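Local coordinates for protein lovastatin nonaketide synthase, polyketide synthase component (Aspergillus terreus, PDB 7CPX) that builds the nonaketide precursor of lovastatin, dihydromonacolin L, from nine malonyl units as a homodimeric iterative polyketide synthase working with its partner LovC, at residues 111-119 / 511-519; 491-502 / 920-928. The protein carries 2 engineered substitutions. One frame throughout, in Å; residues are numbered along the deposited sequence.

Contact 1 of 2, residues 111-119 / 511-519; sequences TNAGMRIQD and LLRKRSVLP
Ser516 meets the start of helix 117-120 with its hydroxyl, at the seam between the thiolase-like ketosynthase and the ketoacyl-synthetase C-terminal extension. Just upstream, a Schellman motif with Gly114 at positive phi (89°) ends helix 97-113, and Arg116 is the N-cap residue of the next helix. The polar contacts centre on that helix start. Ile117 N donates to Ser516 OG over 2.7 Å, while Ser516 OG has a weak second bond, 3.3 Å, to Met115 O. The next residue, Gln118, with its chain bent at chi2 (72°), brings its amide to the backbone of Val517: Val517 N reaches OE1 at 3.3 Å from above the carbonyl plane, and NE2 faces Val517 O at a distance too short to be taken literally.

Apolar packing is slight, Ile117 CG2 lying 3.8 Å from Ser516 CB. Thr111 CG2 meets the Arg515 guanidinium obliquely.

The charged contacts involve Arg513 and Lys514. Lys514 runs past Gly114 and pairs with Asp264. Arg116 crosses Arg513 at about a right angle, NH1 over the centre of that guanidinium face, two cations brought close with no bond between their guanidinium groups. Probably offsetting this, Asp119 OD2 lies near the edge of the Arg513 guanidinium, in a long salt bridge of 3.6 Å to NH2, and Arg116 NH1 donates to Arg513 O over 3.2 Å.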
loop_
_atom_site.group_PDB
_atom_site.type_symbol
_atom_site.label_atom_id
_atom_site.label_comp_id
_atom_site.label_asym_id
_atom_site.label_seq_id
_atom_site.Cartn_x
_atom_site.Cartn_y
_atom_site.Cartn_z
ATOM N N THR A 111 9.872 -16.405 46.437
ATOM C CA THR A 111 9.019 -16.137 47.588
ATOM C C THR A 111 8.467 -17.431 48.174
ATOM O O THR A 111 8.517 -17.647 49.390
ATOM C CB THR A 111 7.884 -15.203 47.167
ATOM O OG1 THR A 111 8.406 -13.892 46.918
ATOM C CG2 THR A 111 6.819 -15.132 48.235
ATOM N N ASN A 112 7.942 -18.308 47.319
ATOM C CA ASN A 112 7.348 -19.551 47.795
ATOM C C ASN A 112 8.396 -20.453 48.431
ATOM O O ASN A 112 8.123 -21.121 49.435
ATOM C CB ASN A 112 6.649 -20.267 46.641
ATOM C CG ASN A 112 5.506 -19.459 46.065
ATOM O OD1 ASN A 112 4.927 -18.612 46.744
ATOM N ND2 ASN A 112 5.173 -19.717 44.806
ATOM N N ALA A 113 9.601 -20.486 47.861
ATOM C CA ALA A 113 10.681 -21.268 48.446
ATOM C C ALA A 113 11.071 -20.752 49.821
ATOM O O ALA A 113 11.703 -21.485 50.591
ATOM C CB ALA A 113 11.898 -21.253 47.522
ATOM N N GLY A 114 10.712 -19.514 50.145
ATOM C CA GLY A 114 11.024 -18.953 51.442
ATOM C C GLY A 114 12.378 -18.278 51.464
ATOM O O GLY A 114 13.189 -18.523 52.362
ATOM N N MET A 115 12.635 -17.425 50.476
ATOM C CA MET A 115 13.926 -16.770 50.325
ATOM C C MET A 115 13.739 -15.274 50.153
ATOM O O MET A 115 12.849 -14.827 49.424
ATOM C CB MET A 115 14.681 -17.328 49.125
ATOM C CG MET A 115 15.117 -18.762 49.295
ATOM S SD MET A 115 15.857 -19.414 47.795
ATOM C CE MET A 115 16.522 -20.951 48.408
ATOM N N ARG A 116 14.588 -14.504 50.826
ATOM C CA ARG A 116 14.613 -13.064 50.638
ATOM C C ARG A 116 15.502 -12.715 49.454
ATOM O O ARG A 116 16.585 -13.282 49.284
ATOM C CB ARG A 116 15.123 -12.364 51.898
ATOM C CG ARG A 116 14.455 -12.819 53.182
ATOM C CD ARG A 116 14.776 -11.872 54.327
ATOM N NE ARG A 116 16.213 -11.737 54.536
ATOM C CZ ARG A 116 16.926 -12.472 55.379
ATOM N NH1 ARG A 116 16.368 -13.411 56.125
ATOM N NH2 ARG A 116 18.236 -12.259 55.477
ATOM N N ILE A 117 15.037 -11.775 48.630
ATOM C CA ILE A 117 15.839 -11.336 47.494
ATOM C C ILE A 117 17.177 -10.793 47.970
ATOM O O ILE A 117 18.194 -10.924 47.279
ATOM C CB ILE A 117 15.067 -10.289 46.668
ATOM C CG1 ILE A 117 15.828 -9.958 45.385
ATOM C CG2 ILE A 117 14.847 -9.025 47.483
ATOM C CD1 ILE A 117 15.056 -9.077 44.430
ATOM N N GLN A 118 17.203 -10.178 49.155
ATOM C CA GLN A 118 18.462 -9.695 49.710
ATOM C C GLN A 118 19.417 -10.849 49.984
ATOM O O GLN A 118 20.622 -10.743 49.727
ATOM C CB GLN A 118 18.204 -8.903 50.991
ATOM C CG GLN A 118 17.515 -7.563 50.776
ATOM C CD GLN A 118 16.055 -7.704 50.398
ATOM O OE1 GLN A 118 15.448 -8.756 50.598
ATOM N NE2 GLN A 118 15.483 -6.643 49.841
ATOM N N ASP A 119 18.898 -11.959 50.512
ATOM C CA ASP A 119 19.754 -13.104 50.805
ATOM C C ASP A 119 20.391 -13.648 49.535
ATOM O O ASP A 119 21.593 -13.939 49.508
ATOM C CB ASP A 119 18.944 -14.193 51.508
ATOM C CG ASP A 119 19.799 -15.370 51.938
ATOM O OD1 ASP A 119 21.038 -15.294 51.798
ATOM O OD2 ASP A 119 19.231 -16.373 52.419
ATOM N N LEU A 511 7.070 -14.557 57.040
ATOM C CA LEU A 511 7.053 -13.200 56.501
ATOM C C LEU A 511 8.313 -12.428 56.869
ATOM O O LEU A 511 8.711 -11.515 56.137
ATOM C CB LEU A 511 5.813 -12.456 56.989
ATOM C CG LEU A 511 4.518 -12.813 56.260
ATOM C CD1 LEU A 511 3.335 -12.215 56.978
ATOM C CD2 LEU A 511 4.550 -12.327 54.822
ATOM N N LEU A 512 8.946 -12.770 57.988
ATOM C CA LEU A 512 10.156 -12.073 58.417
ATOM C C LEU A 512 11.414 -12.679 57.800
ATOM O O LEU A 512 12.160 -11.996 57.092
ATOM C CB LEU A 512 10.253 -12.096 59.946
ATOM C CG LEU A 512 9.558 -10.953 60.680
ATOM C CD1 LEU A 512 9.395 -11.295 62.146
ATOM C CD2 LEU A 512 10.350 -9.667 60.522
ATOM N N ARG A 513 11.656 -13.961 58.061
ATOM C CA ARG A 513 12.901 -14.617 57.688
ATOM C C ARG A 513 12.855 -15.232 56.298
ATOM O O ARG A 513 13.900 -15.345 55.647
ATOM C CB ARG A 513 13.231 -15.707 58.713
ATOM C CG ARG A 513 14.701 -15.811 59.103
ATOM C CD ARG A 513 15.363 -17.045 58.508
ATOM N NE ARG A 513 15.721 -16.855 57.107
ATOM C CZ ARG A 513 16.900 -16.418 56.685
ATOM N NH1 ARG A 513 17.871 -16.113 57.531
ATOM N NH2 ARG A 513 17.111 -16.281 55.379
ATOM N N LYS A 514 11.672 -15.628 55.826
ATOM C CA LYS A 514 11.532 -16.361 54.573
ATOM C C LYS A 514 10.777 -15.566 53.514
ATOM O O LYS A 514 10.246 -16.153 52.567
ATOM C CB LYS A 514 10.834 -17.700 54.824
ATOM C CG LYS A 514 11.451 -18.530 55.944
ATOM C CD LYS A 514 12.859 -19.002 55.608
ATOM C CE LYS A 514 12.839 -20.211 54.688
ATOM N NZ LYS A 514 14.189 -20.505 54.133
ATOM N N ARG A 515 10.711 -14.245 53.652
ATOM C CA ARG A 515 10.059 -13.398 52.665
ATOM C C ARG A 515 10.893 -12.145 52.452
ATOM O O ARG A 515 11.452 -11.592 53.402
ATOM C CB ARG A 515 8.636 -13.030 53.096
ATOM C CG ARG A 515 7.664 -14.200 53.045
ATOM C CD ARG A 515 7.032 -14.357 51.682
ATOM N NE ARG A 515 6.119 -13.262 51.378
ATOM C CZ ARG A 515 5.022 -13.371 50.640
ATOM N NH1 ARG A 515 4.644 -14.532 50.129
ATOM N NH2 ARG A 515 4.279 -12.292 50.417
ATOM N N SER A 516 10.965 -11.704 51.201
ATOM C CA SER A 516 11.858 -10.616 50.836
ATOM C C SER A 516 11.426 -9.306 51.480
ATOM O O SER A 516 10.235 -9.045 51.669
ATOM C CB SER A 516 11.898 -10.458 49.318
ATOM O OG SER A 516 12.373 -11.639 48.696
ATOM N N VAL A 517 12.411 -8.481 51.817
ATOM C CA VAL A 517 12.178 -7.126 52.302
ATOM C C VAL A 517 12.276 -6.173 51.122
ATOM O O VAL A 517 13.147 -6.319 50.257
ATOM C CB VAL A 517 13.185 -6.754 53.405
ATOM C CG1 VAL A 517 12.969 -5.319 53.855
ATOM C CG2 VAL A 517 13.060 -7.703 54.583
ATOM N N LEU A 518 11.388 -5.192 51.089
ATOM C CA LEU A 518 11.257 -4.269 49.974
ATOM C C LEU A 518 11.126 -2.848 50.497
ATOM O O LEU A 518 10.765 -2.636 51.660
ATOM C CB LEU A 518 10.044 -4.641 49.109
ATOM C CG LEU A 518 10.144 -6.046 48.505
ATOM C CD1 LEU A 518 8.861 -6.448 47.809
ATOM C CD2 LEU A 518 11.308 -6.131 47.536
ATOM N N PRO A 519 11.424 -1.843 49.658
ATOM C CA PRO A 519 11.503 -0.458 50.147
ATOM C C PRO A 519 10.328 -0.034 51.013
ATOM O O PRO A 519 10.522 0.366 52.166
ATOM C CB PRO A 519 11.561 0.360 48.852
ATOM C CG PRO A 519 12.189 -0.554 47.866
ATOM C CD PRO A 519 11.703 -1.932 48.215
#

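Contact 2 of 2, residues 491-502 / 920-928; sequences EMLQFLQSHPEI and SVSKLLPAY
Phe495 lays one face of its ring over Pro926, whose CD sits 4.0 Å above the ring plane and offset toward the rim. The opposite face is backed by CB of His499, the first residue past the end of helix 482-498, so the ring is sandwiched between its own chain and the loop 920-928. With CG anti to the backbone N (chi1 164°), the ring projects from the helix toward this loop. Leu925 CD2 comes obliquely to the ring, 3.8 Å from CE2, and CE1 also approaches the backbone carbonyl of Leu924 obliquely.

Met492, a turn earlier, reaches the same proline from another direction. Its chain folds at chi2 and chi3, which brings the terminal methyl CE 3.6 Å from Pro926 CD. Glu491 slides past the other side of the pyrrolidine, its carboxylate carbon CD 4.0 Å from Pro926 CB. Beyond the helix, Ile502 makes a second apolar patch: CD1 touches Leu924 CD1 at 3.9 Å and CG2 lies near Val921 CG2. The loop turns tightly here, Val921 O accepting from both Leu924 N and Leu925 N.

Contacts between the segments are van der Waals in kind, and this loop, which follows the acyltransferase, returns to pack on the ketoacyl-synthetase C-terminal extension. There helix 504-513 adds Leu507 beside Phe495 and Ser510 beside Val921 and Leu925, while strand 475-479 supports Met492 through Leu475 and Leu477.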
loop_
_atom_site.group_PDB
_atom_site.type_symbol
_atom_site.label_atom_id
_atom_site.label_comp_id
_atom_site.label_asym_id
_atom_site.label_seq_id
_atom_site.Cartn_x
_atom_site.Cartn_y
_atom_site.Cartn_z
ATOM N N GLU A 491 -4.642 -8.540 50.669
ATOM C CA GLU A 491 -4.566 -9.957 50.336
ATOM C C GLU A 491 -4.233 -10.792 51.563
ATOM O O GLU A 491 -4.748 -11.901 51.720
ATOM C CB GLU A 491 -3.528 -10.185 49.238
ATOM C CG GLU A 491 -4.112 -10.657 47.915
ATOM C CD GLU A 491 -4.683 -12.061 47.989
ATOM O OE1 GLU A 491 -5.124 -12.474 49.082
ATOM O OE2 GLU A 491 -4.685 -12.756 46.950
ATOM N N MET A 492 -3.370 -10.280 52.441
ATOM C CA MET A 492 -3.029 -11.013 53.654
ATOM C C MET A 492 -4.216 -11.080 54.603
ATOM O O MET A 492 -4.423 -12.096 55.273
ATOM C CB MET A 492 -1.831 -10.359 54.340
ATOM C CG MET A 492 -1.345 -11.096 55.577
ATOM S SD MET A 492 -0.871 -12.804 55.249
ATOM C CE MET A 492 0.460 -12.568 54.076
ATOM N N LEU A 493 -5.004 -10.007 54.681
ATOM C CA LEU A 493 -6.223 -10.049 55.480
ATOM C C LEU A 493 -7.182 -11.103 54.942
ATOM O O LEU A 493 -7.746 -11.901 55.703
ATOM C CB LEU A 493 -6.884 -8.671 55.488
ATOM C CG LEU A 493 -8.218 -8.554 56.227
ATOM C CD1 LEU A 493 -8.038 -8.820 57.711
ATOM C CD2 LEU A 493 -8.822 -7.183 55.993
ATOM N N GLN A 494 -7.369 -11.129 53.620
ATOM C CA GLN A 494 -8.238 -12.137 53.022
ATOM C C GLN A 494 -7.695 -13.542 53.249
ATOM O O GLN A 494 -8.467 -14.478 53.478
ATOM C CB GLN A 494 -8.404 -11.871 51.527
ATOM C CG GLN A 494 -9.078 -10.549 51.207
ATOM C CD GLN A 494 -9.177 -10.291 49.716
ATOM O OE1 GLN A 494 -9.522 -11.184 48.942
ATOM N NE2 GLN A 494 -8.867 -9.066 49.306
ATOM N N PHE A 495 -6.375 -13.707 53.178
ATOM C CA PHE A 495 -5.752 -15.006 53.408
ATOM C C PHE A 495 -5.952 -15.467 54.846
ATOM O O PHE A 495 -6.254 -16.641 55.093
ATOM C CB PHE A 495 -4.267 -14.911 53.057
ATOM C CG PHE A 495 -3.433 -16.038 53.587
ATOM C CD1 PHE A 495 -3.354 -17.238 52.907
ATOM C CD2 PHE A 495 -2.706 -15.885 54.753
ATOM C CE1 PHE A 495 -2.579 -18.271 53.390
ATOM C CE2 PHE A 495 -1.929 -16.913 55.241
ATOM C CZ PHE A 495 -1.862 -18.107 54.557
ATOM N N LEU A 496 -5.791 -14.557 55.807
ATOM C CA LEU A 496 -6.040 -14.896 57.204
ATOM C C LEU A 496 -7.495 -15.285 57.415
ATOM O O LEU A 496 -7.791 -16.247 58.133
ATOM C CB LEU A 496 -5.668 -13.715 58.099
ATOM C CG LEU A 496 -4.172 -13.438 58.227
ATOM C CD1 LEU A 496 -3.933 -11.997 58.631
ATOM C CD2 LEU A 496 -3.546 -14.382 59.236
ATOM N N GLN A 497 -8.420 -14.548 56.797
ATOM C CA GLN A 497 -9.826 -14.922 56.881
ATOM C C GLN A 497 -10.057 -16.303 56.282
ATOM O O GLN A 497 -10.846 -17.096 56.810
ATOM C CB GLN A 497 -10.688 -13.878 56.172
ATOM C CG GLN A 497 -10.688 -12.517 56.847
ATOM C CD GLN A 497 -11.400 -11.461 56.027
ATOM O OE1 GLN A 497 -11.816 -11.711 54.896
ATOM N NE2 GLN A 497 -11.546 -10.270 56.595
ATOM N N SER A 498 -9.378 -16.606 55.174
ATOM C CA SER A 498 -9.542 -17.893 54.511
ATOM C C SER A 498 -8.808 -19.015 55.232
ATOM O O SER A 498 -9.247 -20.169 55.176
ATOM C CB SER A 498 -9.049 -17.802 53.066
ATOM O OG SER A 498 -9.716 -16.769 52.363
ATOM N N HIS A 499 -7.703 -18.708 55.908
ATOM C CA HIS A 499 -6.862 -19.715 56.557
ATOM C C HIS A 499 -6.603 -19.318 58.003
ATOM O O HIS A 499 -5.462 -19.043 58.394
ATOM C CB HIS A 499 -5.543 -19.890 55.804
ATOM C CG HIS A 499 -5.710 -20.352 54.391
ATOM N ND1 HIS A 499 -5.949 -21.669 54.061
ATOM C CD2 HIS A 499 -5.668 -19.673 53.221
ATOM C CE1 HIS A 499 -6.049 -21.780 52.749
ATOM N NE2 HIS A 499 -5.882 -20.584 52.215
ATOM N N PRO A 500 -7.649 -19.278 58.832
ATOM C CA PRO A 500 -7.427 -19.095 60.274
ATOM C C PRO A 500 -6.699 -20.262 60.916
ATOM O O PRO A 500 -6.126 -20.094 62.000
ATOM C CB PRO A 500 -8.847 -18.944 60.832
ATOM C CG PRO A 500 -9.712 -19.664 59.851
ATOM C CD PRO A 500 -9.075 -19.451 58.508
ATOM N N GLU A 501 -6.702 -21.434 60.279
ATOM C CA GLU A 501 -6.061 -22.608 60.860
ATOM C C GLU A 501 -4.545 -22.469 60.892
ATOM O O GLU A 501 -3.888 -23.064 61.753
ATOM C CB GLU A 501 -6.455 -23.855 60.068
ATOM C CG GLU A 501 -5.985 -23.833 58.620
ATOM C CD GLU A 501 -6.630 -24.916 57.778
ATOM O OE1 GLU A 501 -7.421 -25.709 58.332
ATOM O OE2 GLU A 501 -6.348 -24.972 56.564
ATOM N N ILE A 502 -3.976 -21.697 59.968
ATOM C CA ILE A 502 -2.526 -21.588 59.871
ATOM C C ILE A 502 -1.975 -20.928 61.127
ATOM O O ILE A 502 -2.487 -19.898 61.585
ATOM C CB ILE A 502 -2.132 -20.808 58.608
ATOM C CG1 ILE A 502 -2.433 -21.650 57.367
ATOM C CG2 ILE A 502 -0.662 -20.419 58.663
ATOM C CD1 ILE A 502 -2.316 -20.897 56.070
ATOM N N SER A 920 8.256 -22.826 57.128
ATOM C CA SER A 920 8.249 -21.857 56.035
ATOM C C SER A 920 6.939 -22.025 55.278
ATOM O O SER A 920 6.835 -22.797 54.324
ATOM C CB SER A 920 9.455 -22.052 55.127
ATOM O OG SER A 920 9.475 -21.084 54.093
ATOM N N VAL A 921 5.922 -21.288 55.717
ATOM C CA VAL A 921 4.585 -21.377 55.142
ATOM C C VAL A 921 4.478 -20.445 53.942
ATOM O O VAL A 921 3.381 -20.199 53.429
ATOM C CB VAL A 921 3.510 -21.053 56.195
ATOM C CG1 VAL A 921 3.608 -19.601 56.635
ATOM C CG2 VAL A 921 2.125 -21.359 55.655
ATOM N N SER A 922 5.617 -19.912 53.489
ATOM C CA SER A 922 5.616 -19.017 52.339
ATOM C C SER A 922 4.912 -19.629 51.136
ATOM O O SER A 922 4.440 -18.890 50.264
ATOM C CB SER A 922 7.052 -18.648 51.968
ATOM O OG SER A 922 7.811 -19.804 51.658
ATOM N N LYS A 923 4.835 -20.958 51.065
ATOM C CA LYS A 923 4.095 -21.601 49.984
ATOM C C LYS A 923 2.652 -21.118 49.953
ATOM O O LYS A 923 2.132 -20.740 48.897
ATOM C CB LYS A 923 4.139 -23.119 50.154
ATOM C CG LYS A 923 5.527 -23.721 50.075
ATOM C CD LYS A 923 6.056 -23.700 48.656
ATOM C CE LYS A 923 7.331 -24.507 48.536
ATOM N NZ LYS A 923 8.417 -23.970 49.402
ATOM N N LEU A 924 1.990 -21.121 51.107
ATOM C CA LEU A 924 0.583 -20.761 51.195
ATOM C C LEU A 924 0.353 -19.259 51.257
ATOM O O LEU A 924 -0.783 -18.816 51.058
ATOM C CB LEU A 924 -0.048 -21.419 52.426
ATOM C CG LEU A 924 0.213 -22.919 52.573
ATOM C CD1 LEU A 924 -0.516 -23.472 53.785
ATOM C CD2 LEU A 924 -0.194 -23.667 51.313
ATOM N N LEU A 925 1.389 -18.470 51.521
ATOM C CA LEU A 925 1.213 -17.031 51.594
ATOM C C LEU A 925 0.851 -16.476 50.218
ATOM O O LEU A 925 1.286 -17.005 49.192
ATOM C CB LEU A 925 2.481 -16.357 52.109
ATOM C CG LEU A 925 2.931 -16.746 53.519
ATOM C CD1 LEU A 925 4.152 -15.941 53.927
ATOM C CD2 LEU A 925 1.809 -16.553 54.524
ATOM N N PRO A 926 0.052 -15.412 50.169
ATOM C CA PRO A 926 -0.355 -14.866 48.869
ATOM C C PRO A 926 0.845 -14.389 48.069
ATOM O O PRO A 926 1.816 -13.865 48.618
ATOM C CB PRO A 926 -1.283 -13.707 49.247
ATOM C CG PRO A 926 -0.847 -13.309 50.612
ATOM C CD PRO A 926 -0.423 -14.578 51.286
ATOM N N ALA A 927 0.767 -14.574 46.756
ATOM C CA ALA A 927 1.821 -14.100 45.877
ATOM C C ALA A 927 1.851 -12.576 45.870
ATOM O O ALA A 927 0.896 -11.905 46.270
ATOM C CB ALA A 927 1.620 -14.632 44.460
ATOM N N TYR A 928 2.968 -12.033 45.411
ATOM C CA TYR A 928 3.130 -10.589 45.408
ATOM C C TYR A 928 2.076 -9.954 44.504
ATOM O O TYR A 928 1.909 -10.389 43.356
ATOM C CB TYR A 928 4.530 -10.204 44.940
ATOM C CG TYR A 928 4.775 -8.713 44.933
ATOM C CD1 TYR A 928 5.268 -8.067 46.055
ATOM C CD2 TYR A 928 4.510 -7.952 43.805
ATOM C CE1 TYR A 928 5.491 -6.707 46.054
ATOM C CE2 TYR A 928 4.731 -6.591 43.795
ATOM C CZ TYR A 928 5.220 -5.973 44.922
ATOM O OH TYR A 928 5.440 -4.614 44.911
#

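Overall arrangement
Along the chain the segments alternate: 111-119 of the ketosynthase, 491-502 and 511-519 of its extension, then, beyond the acyltransferase, 920-928. The two contacts lie about 15 Å apart between centres and lie on successive helices, 504-513 in contact 1 and 482-498 in contact 2, with strand 475-479 beside both. They also touch directly. Asn112 O of contact 1 probably accepts from Ser922 OG (2.6 Å) and Lys923 NZ (2.9 Å) of contact 2, and Arg515 NH1 donates to Pro926 O. The loop 920-928 thus binds ketosynthase and extension alike, consistent with the linker after the acyltransferase wrapping back to join these domains into one condensing unit.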